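Local coordinates for protein Rik1-associated factor 1 (Schizosaccharomyces pombe, PDB 4O9D) that forms the beta-propeller part of a subunit of the Clr4 methyltransferase complex, which methylates histone H3 to establish heterochromatin, at residues A169-Y173 and A223-K228; Y181-E187 and I200-F206; P129-K135 and V146-N150; D141-A145 and L155-D159. All blocks are in the same frame, centred on the assembly; numbering follows the deposited sequence.

Contact 1. Residues A169-Y173 and A223-K228; sequences ANLIY and ASFVQK. With EDO (1,2-ethanediol), chain F.
Tyr173 and Phe225 meet as an offset stack, their centroids 4.4 Å apart and their planes inclined by 29°. CE1 of Phe225 sits over the middle of one face of the tyrosine ring, 3.4 Å above its plane. Both rings swing out trans to their backbone nitrogens (chi1 176° for Tyr173, 180° for Phe225), which brings the two ring ends together. No direct hydrogen bond joins the two segments. Past the stack, the phenol oxygen OH of Tyr173 rests against the aliphatic chain of Lys228, 3.4 Å from its CD; that extended chain carries NZ on to a salt bridge with Asp233. The segments belong to outermost strands of successive four-stranded sheets, so this is a seam between two neighbouring blades of the beta-propeller. With an alanine at Tyr173, Phe225 would probably lose its ring partner and a gap would open beside the Lys228 chain. At the other end Ala223 CB touches both Ala169 CB and Leu171 CD2, each 3.9 Å away. Between these apolar ends one water donates to Asn170 O and Ala223 O and accepts from Ile172 N at 2.9 Å.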
loop_
_atom_site.group_PDB
_atom_site.type_symbol
_atom_site.label_atom_id
_atom_site.label_comp_id
_atom_site.label_asym_id
_atom_site.label_seq_id
_atom_site.Cartn_x
_atom_site.Cartn_y
_atom_site.Cartn_z
ATOM N N ALA A 169 11.932 16.850 8.579
ATOM C CA ALA A 169 12.708 17.381 7.458
ATOM C C ALA A 169 11.839 17.373 6.213
ATOM O O ALA A 169 11.115 16.398 5.956
ATOM C CB ALA A 169 13.978 16.534 7.224
ATOM N N ASN A 170 11.929 18.440 5.426
ATOM C CA ASN A 170 11.123 18.576 4.221
ATOM C C ASN A 170 11.912 18.027 3.039
ATOM O O ASN A 170 13.132 18.271 2.929
ATOM C CB ASN A 170 10.785 20.046 3.947
ATOM C CG ASN A 170 9.860 20.651 4.986
ATOM O OD1 ASN A 170 9.173 19.947 5.720
ATOM N ND2 ASN A 170 9.838 21.971 5.046
ATOM N N LEU A 171 11.228 17.258 2.187
ATOM C CA LEU A 171 11.797 16.779 0.945
ATOM C C LEU A 171 11.117 17.533 -0.200
ATOM O O LEU A 171 9.943 17.283 -0.536
ATOM C CB LEU A 171 11.589 15.251 0.775
ATOM C CG LEU A 171 12.123 14.329 1.884
ATOM C CD1 LEU A 171 11.643 12.855 1.648
ATOM C CD2 LEU A 171 13.627 14.399 1.993
ATOM N N ILE A 172 11.884 18.422 -0.820
ATOM C CA ILE A 172 11.345 19.462 -1.688
ATOM C C ILE A 172 11.951 19.303 -3.070
ATOM O O ILE A 172 13.165 19.242 -3.205
ATOM C CB ILE A 172 11.689 20.881 -1.101
ATOM C CG1 ILE A 172 11.012 21.077 0.264
ATOM C CG2 ILE A 172 11.267 22.009 -2.030
ATOM C CD1 ILE A 172 11.425 22.382 0.952
ATOM N N TYR A 173 11.106 19.169 -4.090
ATOM C CA TYR A 173 11.590 19.119 -5.470
ATOM C C TYR A 173 10.914 20.306 -6.135
ATOM O O TYR A 173 9.754 20.221 -6.535
ATOM C CB TYR A 173 11.221 17.783 -6.124
ATOM C CG TYR A 173 11.583 17.622 -7.598
ATOM C CD1 TYR A 173 12.381 18.545 -8.257
ATOM C CD2 TYR A 173 11.091 16.530 -8.327
ATOM C CE1 TYR A 173 12.698 18.381 -9.601
ATOM C CE2 TYR A 173 11.390 16.359 -9.665
ATOM C CZ TYR A 173 12.197 17.278 -10.299
ATOM O OH TYR A 173 12.493 17.106 -11.630
ATOM N N ALA A 223 18.449 14.773 3.591
ATOM C CA ALA A 223 17.141 15.226 3.142
ATOM C C ALA A 223 17.219 16.107 1.893
ATOM O O ALA A 223 16.421 17.026 1.727
ATOM C CB ALA A 223 16.451 15.987 4.250
ATOM N N SER A 224 18.178 15.852 1.016
ATOM C CA SER A 224 18.339 16.703 -0.161
ATOM C C SER A 224 17.938 15.992 -1.457
ATOM O O SER A 224 18.033 14.764 -1.577
ATOM C CB SER A 224 19.785 17.190 -0.257
ATOM O OG SER A 224 20.661 16.072 -0.257
ATOM N N PHE A 225 17.482 16.774 -2.421
ATOM C CA PHE A 225 17.177 16.255 -3.758
ATOM C C PHE A 225 18.431 15.701 -4.413
ATOM O O PHE A 225 19.492 16.324 -4.344
ATOM C CB PHE A 225 16.616 17.394 -4.604
ATOM C CG PHE A 225 16.258 17.006 -6.005
ATOM C CD1 PHE A 225 15.068 16.344 -6.272
ATOM C CD2 PHE A 225 17.094 17.330 -7.062
ATOM C CE1 PHE A 225 14.722 16.000 -7.567
ATOM C CE2 PHE A 225 16.750 16.982 -8.371
ATOM C CZ PHE A 225 15.562 16.322 -8.616
ATOM N N VAL A 226 18.316 14.537 -5.058
ATOM C CA VAL A 226 19.446 13.940 -5.747
ATOM C C VAL A 226 19.259 13.947 -7.271
ATOM O O VAL A 226 20.151 14.390 -7.986
ATOM C CB VAL A 226 19.731 12.520 -5.219
ATOM C CG1 VAL A 226 20.693 11.764 -6.128
ATOM C CG2 VAL A 226 20.248 12.599 -3.771
ATOM N N GLN A 227 18.112 13.475 -7.766
ATOM C CA GLN A 227 17.887 13.399 -9.210
ATOM C C GLN A 227 16.404 13.172 -9.575
ATOM O O GLN A 227 15.599 12.670 -8.765
ATOM C CB GLN A 227 18.712 12.254 -9.804
ATOM C CG GLN A 227 18.119 10.883 -9.535
ATOM C CD GLN A 227 18.958 9.721 -10.073
ATOM O OE1 GLN A 227 20.182 9.731 -9.986
ATOM N NE2 GLN A 227 18.287 8.696 -10.605
ATOM N N LYS A 228 16.044 13.581 -10.786
ATOM C CA LYS A 228 14.814 13.082 -11.413
ATOM C C LYS A 228 15.181 11.797 -12.180
ATOM O O LYS A 228 16.180 11.768 -12.916
ATOM C CB LYS A 228 14.241 14.139 -12.360
ATOM C CG LYS A 228 12.890 13.811 -12.986
ATOM C CD LYS A 228 12.554 14.822 -14.106
ATOM C CE LYS A 228 11.035 14.941 -14.337
ATOM N NZ LYS A 228 10.681 15.940 -15.413
HETATM C C1 EDO F . 10.237 21.955 9.649
HETATM O O1 EDO F . 9.202 22.644 8.929
HETATM C C2 EDO F . 10.493 20.650 8.900
HETATM O O2 EDO F . 9.230 20.091 8.502
HETATM O O HOH W 1 14.538 18.740 0.192
#

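Contact 2. Residues Y181-E187 and I200-F206; sequences YSASLIE and IIGYDSF
Ile186 and Ile201 lie side by side and point the same way, with their CG1 atoms 4.0 Å apart. On the same face Ala183 CB rests between Ile201 CG2 and Tyr203 CE2, and Ile201 CG2 also lies over one face of the Tyr203 ring, toward its rim. The CG1 branch of Ile186 is trans to its backbone nitrogen (chi1 -151°), which carries CD1 alongside Ile201 and on toward Ala145 of the preceding blade. Strands 182-189 and 198-204 are the first two of a four-stranded antiparallel propeller blade. Outside the apolar patch their pairing is interrupted by a classic beta bulge: Ser184 and Leu185 both face Gly202, whose carbonyl oxygen takes two amides, Ser184 N at 2.9 Å and the more bent approach of Leu185 N at 3.2 Å. The bulge turns Ser184 toward the opposite strand. Its OG donates to Asp204 OD1 over 2.8 Å, arriving 40° out of the carboxylate plane, and also bonds to His134 ND1. Farther out, Ser182 OG lies at the edge of the Phe206 ring, 3.4 Å from CD1. A water donates to this hydroxyl and accepts from Phe206 N at 3.0 Å, while Lys149 O is a further partner of the hydroxyl. Apolar packing thus holds one face of this hairpin, whereas the Ser182, Ser184 and Asp204 end of the other is polar; with Ser184 OG linking Asp204 to His134, the carboxylate could influence the histidine's ionisation at second hand and help fix its ring orientation.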
loop_
_atom_site.group_PDB
_atom_site.type_symbol
_atom_site.label_atom_id
_atom_site.label_comp_id
_atom_site.label_asym_id
_atom_site.label_seq_id
_atom_site.Cartn_x
_atom_site.Cartn_y
_atom_site.Cartn_z
ATOM N N TYR A 181 2.383 19.414 -8.814
ATOM C CA TYR A 181 2.280 17.971 -8.610
ATOM C C TYR A 181 1.998 17.573 -7.161
ATOM O O TYR A 181 2.327 18.299 -6.222
ATOM C CB TYR A 181 3.560 17.257 -9.069
ATOM C CG TYR A 181 3.800 17.267 -10.572
ATOM C CD1 TYR A 181 2.809 17.667 -11.463
ATOM C CD2 TYR A 181 5.025 16.887 -11.089
ATOM C CE1 TYR A 181 3.039 17.661 -12.843
ATOM C CE2 TYR A 181 5.265 16.899 -12.450
ATOM C CZ TYR A 181 4.264 17.282 -13.319
ATOM O OH TYR A 181 4.508 17.292 -14.677
ATOM N N SER A 182 1.390 16.409 -6.988
ATOM C CA SER A 182 1.166 15.860 -5.648
ATOM C C SER A 182 2.172 14.752 -5.425
ATOM O O SER A 182 2.492 14.026 -6.361
ATOM C CB SER A 182 -0.249 15.333 -5.514
ATOM O OG SER A 182 -1.180 16.417 -5.484
ATOM N N ALA A 183 2.714 14.654 -4.212
ATOM C CA ALA A 183 3.563 13.530 -3.862
ATOM C C ALA A 183 2.628 12.438 -3.371
ATOM O O ALA A 183 1.944 12.603 -2.341
ATOM C CB ALA A 183 4.551 13.901 -2.790
ATOM N N SER A 184 2.588 11.324 -4.098
ATOM C CA SER A 184 1.620 10.274 -3.786
ATOM C C SER A 184 2.197 8.870 -3.531
ATOM O O SER A 184 1.446 7.980 -3.131
ATOM C CB SER A 184 0.580 10.187 -4.914
ATOM O OG SER A 184 -0.161 11.400 -5.010
ATOM N N LEU A 185 3.490 8.661 -3.786
ATOM C CA LEU A 185 4.136 7.360 -3.542
ATOM C C LEU A 185 5.452 7.596 -2.849
ATOM O O LEU A 185 6.120 8.585 -3.143
ATOM C CB LEU A 185 4.415 6.636 -4.868
ATOM C CG LEU A 185 3.149 6.538 -5.727
ATOM C CD1 LEU A 185 3.512 6.180 -7.180
ATOM C CD2 LEU A 185 2.221 5.545 -5.108
ATOM N N ILE A 186 5.883 6.676 -1.996
ATOM C CA ILE A 186 7.159 6.893 -1.298
ATOM C C ILE A 186 7.733 5.579 -0.791
ATOM O O ILE A 186 6.993 4.724 -0.285
ATOM C CB ILE A 186 6.971 7.951 -0.159
ATOM C CG1 ILE A 186 8.269 8.730 0.128
ATOM C CG2 ILE A 186 6.399 7.302 1.150
ATOM C CD1 ILE A 186 8.022 10.074 0.865
ATOM N N GLU A 187 9.043 5.395 -0.966
ATOM C CA GLU A 187 9.735 4.195 -0.478
ATOM C C GLU A 187 11.187 4.524 -0.094
ATOM O O GLU A 187 11.843 5.353 -0.733
ATOM C CB GLU A 187 9.780 3.081 -1.559
ATOM C CG GLU A 187 8.446 2.670 -2.172
ATOM C CD GLU A 187 7.629 1.687 -1.311
ATOM O OE1 GLU A 187 6.370 1.686 -1.453
ATOM O OE2 GLU A 187 8.240 0.927 -0.516
ATOM N N ILE A 200 12.659 7.419 -2.456
ATOM C CA ILE A 200 12.086 7.537 -3.782
ATOM C C ILE A 200 10.708 8.168 -3.617
ATOM O O ILE A 200 9.917 7.733 -2.779
ATOM C CB ILE A 200 11.928 6.123 -4.424
ATOM C CG1 ILE A 200 13.280 5.393 -4.473
ATOM C CG2 ILE A 200 11.289 6.227 -5.792
ATOM C CD1 ILE A 200 13.112 3.808 -4.502
ATOM N N ILE A 201 10.408 9.196 -4.396
ATOM C CA ILE A 201 9.075 9.785 -4.353
ATOM C C ILE A 201 8.406 9.809 -5.732
ATOM O O ILE A 201 8.991 10.265 -6.723
ATOM C CB ILE A 201 9.107 11.224 -3.860
ATOM C CG1 ILE A 201 9.764 11.305 -2.483
ATOM C CG2 ILE A 201 7.676 11.811 -3.798
ATOM C CD1 ILE A 201 9.659 12.669 -1.852
ATOM N N GLY A 202 7.156 9.383 -5.776
ATOM C CA GLY A 202 6.424 9.369 -7.034
ATOM C C GLY A 202 5.397 10.464 -6.983
ATOM O O GLY A 202 4.733 10.624 -5.957
ATOM N N TYR A 203 5.276 11.220 -8.079
ATOM C CA TYR A 203 4.343 12.337 -8.142
ATOM C C TYR A 203 3.221 12.097 -9.162
ATOM O O TYR A 203 3.422 11.427 -10.188
ATOM C CB TYR A 203 5.089 13.641 -8.503
ATOM C CG TYR A 203 6.165 14.054 -7.519
ATOM C CD1 TYR A 203 7.436 13.481 -7.557
ATOM C CD2 TYR A 203 5.933 15.054 -6.579
ATOM C CE1 TYR A 203 8.445 13.872 -6.654
ATOM C CE2 TYR A 203 6.930 15.438 -5.665
ATOM C CZ TYR A 203 8.176 14.858 -5.720
ATOM O OH TYR A 203 9.156 15.250 -4.825
ATOM N N ASP A 204 2.048 12.654 -8.888
ATOM C CA ASP A 204 0.958 12.638 -9.857
ATOM C C ASP A 204 0.287 14.013 -9.840
ATOM O O ASP A 204 0.751 14.897 -9.150
ATOM C CB ASP A 204 -0.021 11.491 -9.580
ATOM C CG ASP A 204 -0.648 11.550 -8.177
ATOM O OD1 ASP A 204 -0.567 12.602 -7.498
ATOM O OD2 ASP A 204 -1.266 10.537 -7.770
ATOM N N SER A 205 -0.782 14.200 -10.602
ATOM C CA SER A 205 -1.376 15.522 -10.747
ATOM C C SER A 205 -2.905 15.509 -10.731
ATOM O O SER A 205 -3.537 15.017 -11.655
ATOM C CB SER A 205 -0.901 16.145 -12.054
ATOM O OG SER A 205 -1.181 15.257 -13.136
ATOM N N PHE A 206 -3.500 16.100 -9.696
ATOM C CA PHE A 206 -4.964 16.150 -9.583
ATOM C C PHE A 206 -5.570 17.364 -10.289
ATOM O O PHE A 206 -6.772 17.394 -10.568
ATOM C CB PHE A 206 -5.381 16.170 -8.113
ATOM C CG PHE A 206 -5.047 14.911 -7.378
ATOM C CD1 PHE A 206 -3.767 14.693 -6.901
ATOM C CD2 PHE A 206 -6.011 13.948 -7.167
ATOM C CE1 PHE A 206 -3.456 13.545 -6.223
ATOM C CE2 PHE A 206 -5.711 12.792 -6.488
ATOM C CZ PHE A 206 -4.431 12.585 -6.021
HETATM O O HOH W 2 -1.753 17.778 -7.936
#

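Contact 3. Residues P129-K135 and V146-N150; sequences PTDYIHK and VACKN
The imidazole of His134 carries the side chain of Lys149 over one face: Lys149 CB stands 4.1 Å from the ring centroid and 27° off the normal, a CH-pi contact, and Lys149 CG comes within 3.6 Å of His134 CE1. The Tyr132 ring has Asp131 OD1 and a water over one face, both toward the rim, while Lys149 NZ approaches Tyr132 CE2 obliquely at 3.6 Å; Phe109 stacks on this ring as well. The trans chi1 of Lys149 (-166°) and its extended chain carry CG and CD between the His134 ring and the Asp131 carboxylate. Lys149 NZ donates to the water at 2.8 Å, and that water donates to Asp131 OD1, bridging charges that do not touch directly. Phe206 adds a cation-pi contact to the same lysine. The backbones form the open end of the hairpin between the first two strands of a propeller blade. A classic beta bulge shapes it, His134 and Lys135 both facing Ala147, whose oxygen takes His134 N at 2.8 Å and Lys135 N only weakly. Asp131 OD1 also receives the amide of Tyr132, on its anti side and 33° out of plane; replacing Asp131 by alanine would probably leave that amide and the bridging water without their acceptor. Asn150 ND2 donates to Thr130 OG1 over 3.1 Å and also bonds Tyr154 OH, while Asn150 OD1 accepts from Tyr152 N. Cys148 SG lies beside Pro129 CB and accepts a nearly straight hydrogen bond from Asn150 N.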
loop_
_atom_site.group_PDB
_atom_site.type_symbol
_atom_site.label_atom_id
_atom_site.label_comp_id
_atom_site.label_asym_id
_atom_site.label_seq_id
_atom_site.Cartn_x
_atom_site.Cartn_y
_atom_site.Cartn_z
ATOM N N PRO A 129 1.705 19.301 7.528
ATOM C CA PRO A 129 1.197 19.160 6.156
ATOM C C PRO A 129 -0.074 19.993 5.885
ATOM O O PRO A 129 -0.917 20.133 6.764
ATOM C CB PRO A 129 0.927 17.640 6.032
ATOM C CG PRO A 129 1.950 17.023 7.012
ATOM C CD PRO A 129 1.940 18.002 8.183
ATOM N N THR A 130 -0.207 20.522 4.671
ATOM C CA THR A 130 -1.319 21.403 4.341
ATOM C C THR A 130 -2.362 20.733 3.428
ATOM O O THR A 130 -3.333 21.365 2.996
ATOM C CB THR A 130 -0.784 22.695 3.702
ATOM O OG1 THR A 130 -0.010 22.374 2.534
ATOM C CG2 THR A 130 0.110 23.433 4.708
ATOM N N ASP A 131 -2.181 19.445 3.140
ATOM C CA ASP A 131 -3.146 18.738 2.298
ATOM C C ASP A 131 -3.096 17.241 2.681
ATOM O O ASP A 131 -2.327 16.846 3.567
ATOM C CB ASP A 131 -2.810 18.975 0.813
ATOM C CG ASP A 131 -4.028 18.890 -0.113
ATOM O OD1 ASP A 131 -5.101 18.385 0.279
ATOM O OD2 ASP A 131 -3.898 19.331 -1.278
ATOM N N TYR A 132 -3.939 16.434 2.054
ATOM C CA TYR A 132 -4.046 15.016 2.411
ATOM C C TYR A 132 -2.681 14.350 2.499
ATOM O O TYR A 132 -1.774 14.631 1.698
ATOM C CB TYR A 132 -4.834 14.237 1.364
ATOM C CG TYR A 132 -6.251 14.694 1.125
ATOM C CD1 TYR A 132 -6.898 15.532 2.019
ATOM C CD2 TYR A 132 -6.951 14.256 0.002
ATOM C CE1 TYR A 132 -8.201 15.935 1.798
ATOM C CE2 TYR A 132 -8.249 14.668 -0.233
ATOM C CZ TYR A 132 -8.866 15.507 0.670
ATOM O OH TYR A 132 -10.164 15.901 0.448
ATOM N N ILE A 133 -2.538 13.473 3.486
ATOM C CA ILE A 133 -1.451 12.501 3.468
ATOM C C ILE A 133 -1.834 11.412 2.460
ATOM O O ILE A 133 -2.950 10.898 2.515
ATOM C CB ILE A 133 -1.248 11.864 4.842
ATOM C CG1 ILE A 133 -1.076 12.961 5.916
ATOM C CG2 ILE A 133 -0.022 10.927 4.813
ATOM C CD1 ILE A 133 0.049 14.003 5.618
ATOM N N HIS A 134 -0.927 11.059 1.552
ATOM C CA HIS A 134 -1.200 9.955 0.588
ATOM C C HIS A 134 -0.450 8.627 0.824
ATOM O O HIS A 134 -0.946 7.569 0.439
ATOM C CB HIS A 134 -0.894 10.421 -0.854
ATOM C CG HIS A 134 -1.975 11.260 -1.468
ATOM N ND1 HIS A 134 -1.772 12.034 -2.593
ATOM C CD2 HIS A 134 -3.274 11.439 -1.122
ATOM C CE1 HIS A 134 -2.905 12.628 -2.928
ATOM N NE2 HIS A 134 -3.828 12.292 -2.045
ATOM N N LYS A 135 0.763 8.667 1.378
ATOM C CA LYS A 135 1.543 7.423 1.585
ATOM C C LYS A 135 2.536 7.529 2.726
ATOM O O LYS A 135 3.024 8.622 3.042
ATOM C CB LYS A 135 2.334 7.033 0.332
ATOM C CG LYS A 135 2.550 5.512 0.181
ATOM C CD LYS A 135 1.296 4.786 -0.283
ATOM C CE LYS A 135 1.560 3.275 -0.438
ATOM N NZ LYS A 135 2.083 2.658 0.830
ATOM N N VAL A 146 6.904 10.506 4.585
ATOM C CA VAL A 146 5.538 10.904 4.400
ATOM C C VAL A 146 5.381 11.528 3.018
ATOM O O VAL A 146 6.147 12.421 2.672
ATOM C CB VAL A 146 5.169 11.924 5.451
ATOM C CG1 VAL A 146 3.707 12.258 5.366
ATOM C CG2 VAL A 146 5.527 11.357 6.835
ATOM N N ALA A 147 4.399 11.070 2.231
ATOM C CA ALA A 147 4.124 11.705 0.944
ATOM C C ALA A 147 2.808 12.470 1.019
ATOM O O ALA A 147 1.755 11.908 1.317
ATOM C CB ALA A 147 4.121 10.671 -0.210
ATOM N N CYS A 148 2.874 13.767 0.727
ATOM C CA CYS A 148 1.728 14.648 0.929
ATOM C C CYS A 148 1.202 15.199 -0.395
ATOM O O CYS A 148 1.967 15.452 -1.333
ATOM C CB CYS A 148 2.117 15.801 1.875
ATOM S SG CYS A 148 0.783 16.999 2.136
ATOM N N LYS A 149 -0.111 15.395 -0.445
ATOM C CA LYS A 149 -0.785 15.928 -1.612
ATOM C C LYS A 149 -0.274 17.320 -1.982
ATOM O O LYS A 149 -0.353 17.715 -3.151
ATOM C CB LYS A 149 -2.298 15.955 -1.358
ATOM C CG LYS A 149 -3.164 16.173 -2.599
ATOM C CD LYS A 149 -4.645 15.923 -2.312
ATOM C CE LYS A 149 -5.509 16.241 -3.526
ATOM N NZ LYS A 149 -6.928 15.782 -3.358
ATOM N N ASN A 150 0.265 18.061 -1.008
ATOM C CA ASN A 150 0.752 19.413 -1.292
ATOM C C ASN A 150 2.030 19.411 -2.124
ATOM O O ASN A 150 2.523 20.465 -2.499
ATOM C CB ASN A 150 0.966 20.235 0.002
ATOM C CG ASN A 150 2.079 19.692 0.873
ATOM O OD1 ASN A 150 2.727 18.721 0.513
ATOM N ND2 ASN A 150 2.313 20.328 2.029
HETATM O O HOH W 3 -7.565 17.668 -1.459
#

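Contact 4. Residues D141-A145 and L155-D159; sequences DDLLA and LLSTD
Leu143 reaches across to strand 153-158 with its side chain. From CB the chain turns so that CG stands trans to the backbone nitrogen (chi1 -169°), bringing CG to 4.2 Å from Leu156 O. The branch CD1 then goes closest, 3.5 Å from the same Leu156 O, and also touches Ser157 CB. The other branch, CD2, leads toward Leu155 CD1, and Phe188 of the next blade packs against this leucine too. Beside it, Leu155 puts CD2 on Ala145 CB at 3.7 Å; these two form a non-hydrogen-bonded pair. Leu144 and Leu156 make up the adjoining hydrogen-bonded pair, with amide to carbonyl bonds in both directions: Leu144 N to Leu156 O at 2.9 Å and Leu156 N to Leu144 O at 2.8 Å. Toward Asp142, at the open end away from the turn, the strands separate and water takes over the pairing. One water accepts from Thr158 N at 2.9 Å and lies near Asp142 O, while a second sits between Asp142 OD2 and the Thr158 side chain. Tyr105 OH bonds to both Asp142 OD2 and Thr158 OG1, so a residue of the preceding blade closes this end. The contact is the hairpin of the middle two strands, 144-148 and 153-158, in a four-stranded antiparallel blade of a WD-repeat beta-propeller.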
loop_
_atom_site.group_PDB
_atom_site.type_symbol
_atom_site.label_atom_id
_atom_site.label_comp_id
_atom_site.label_asym_id
_atom_site.label_seq_id
_atom_site.Cartn_x
_atom_site.Cartn_y
_atom_site.Cartn_z
ATOM N N ASP A 141 15.675 1.839 10.307
ATOM C CA ASP A 141 15.864 2.454 11.631
ATOM C C ASP A 141 14.650 3.260 12.089
ATOM O O ASP A 141 14.796 4.217 12.858
ATOM C CB ASP A 141 17.106 3.365 11.647
ATOM C CG ASP A 141 18.411 2.580 11.591
ATOM O OD1 ASP A 141 18.377 1.354 11.832
ATOM O OD2 ASP A 141 19.475 3.186 11.313
ATOM N N ASP A 142 13.466 2.878 11.611
ATOM C CA ASP A 142 12.197 3.472 12.040
ATOM C C ASP A 142 12.016 4.966 11.678
ATOM O O ASP A 142 11.189 5.644 12.289
ATOM C CB ASP A 142 11.973 3.278 13.562
ATOM C CG ASP A 142 10.471 3.251 13.938
ATOM O OD1 ASP A 142 9.730 2.466 13.297
ATOM O OD2 ASP A 142 10.022 4.004 14.854
ATOM N N LEU A 143 12.770 5.472 10.702
ATOM C CA LEU A 143 12.526 6.809 10.158
ATOM C C LEU A 143 11.275 6.734 9.296
ATOM O O LEU A 143 11.128 5.815 8.471
ATOM C CB LEU A 143 13.714 7.283 9.317
ATOM C CG LEU A 143 13.775 8.752 8.878
ATOM C CD1 LEU A 143 13.826 9.743 10.091
ATOM C CD2 LEU A 143 14.987 8.956 7.945
ATOM N N LEU A 144 10.367 7.682 9.482
ATOM C CA LEU A 144 9.088 7.640 8.769
ATOM C C LEU A 144 9.040 8.639 7.591
ATOM O O LEU A 144 9.234 9.842 7.789
ATOM C CB LEU A 144 7.954 7.906 9.751
ATOM C CG LEU A 144 6.532 7.869 9.186
ATOM C CD1 LEU A 144 6.160 6.476 8.823
ATOM C CD2 LEU A 144 5.535 8.449 10.201
ATOM N N ALA A 145 8.821 8.144 6.370
ATOM C CA ALA A 145 8.694 9.043 5.227
ATOM C C ALA A 145 7.231 9.268 4.920
ATOM O O ALA A 145 6.402 8.348 5.010
ATOM C CB ALA A 145 9.462 8.516 4.003
ATOM N N LEU A 155 10.311 13.656 6.258
ATOM C CA LEU A 155 10.952 12.594 7.025
ATOM C C LEU A 155 10.776 12.918 8.521
ATOM O O LEU A 155 11.154 14.010 8.971
ATOM C CB LEU A 155 12.445 12.481 6.690
ATOM C CG LEU A 155 12.871 12.046 5.271
ATOM C CD1 LEU A 155 14.397 12.105 5.182
ATOM C CD2 LEU A 155 12.331 10.634 4.919
ATOM N N LEU A 156 10.235 11.972 9.281
ATOM C CA LEU A 156 9.957 12.191 10.700
ATOM C C LEU A 156 10.630 11.154 11.582
ATOM O O LEU A 156 10.578 9.972 11.278
ATOM C CB LEU A 156 8.453 12.112 10.953
ATOM C CG LEU A 156 7.573 13.064 10.156
ATOM C CD1 LEU A 156 6.091 12.818 10.441
ATOM C CD2 LEU A 156 7.960 14.496 10.469
ATOM N N SER A 157 11.261 11.573 12.677
ATOM C CA SER A 157 11.744 10.591 13.645
ATOM C C SER A 157 10.919 10.652 14.921
ATOM O O SER A 157 10.290 11.676 15.215
ATOM C CB SER A 157 13.235 10.761 13.943
ATOM O OG SER A 157 13.469 11.826 14.830
ATOM N N THR A 158 10.881 9.541 15.654
ATOM C CA THR A 158 10.026 9.446 16.841
ATOM C C THR A 158 10.790 8.867 18.022
ATOM O O THR A 158 11.625 7.989 17.841
ATOM C CB THR A 158 8.764 8.543 16.588
ATOM O OG1 THR A 158 9.169 7.193 16.286
ATOM C CG2 THR A 158 7.932 9.091 15.442
ATOM N N ASP A 159 10.497 9.348 19.231
ATOM C CA ASP A 159 11.090 8.755 20.426
ATOM C C ASP A 159 10.802 7.260 20.514
ATOM O O ASP A 159 9.660 6.837 20.388
ATOM C CB ASP A 159 10.570 9.427 21.690
ATOM C CG ASP A 159 11.376 9.027 22.923
ATOM O OD1 ASP A 159 11.168 7.903 23.439
ATOM O OD2 ASP A 159 12.247 9.824 23.346
HETATM O O HOH W 4 12.340 7.354 14.497
HETATM O O HOH W 5 11.415 5.914 16.596
#

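From the N terminus, contact 3 opens first at 129-135 and closes at 146-150, making the hairpin of strands 133-138 and 144-148. Contact 4 begins at 141-145, within that span, and closes at 155-159, so the two cross along the chain and share strand 144-148. The chain then runs on to 169-173, where contact 1 opens; contact 2 pairs 181-187 with 200-206 nested inside it, and contact 1 closes at 223-228. Contacts 3 and 4 build one blade and contact 2 the next, while contact 1 ties their outermost strands together. Contacts 2 and 3, with centres about 9 Å apart, join the two blades nearer the chain's centre.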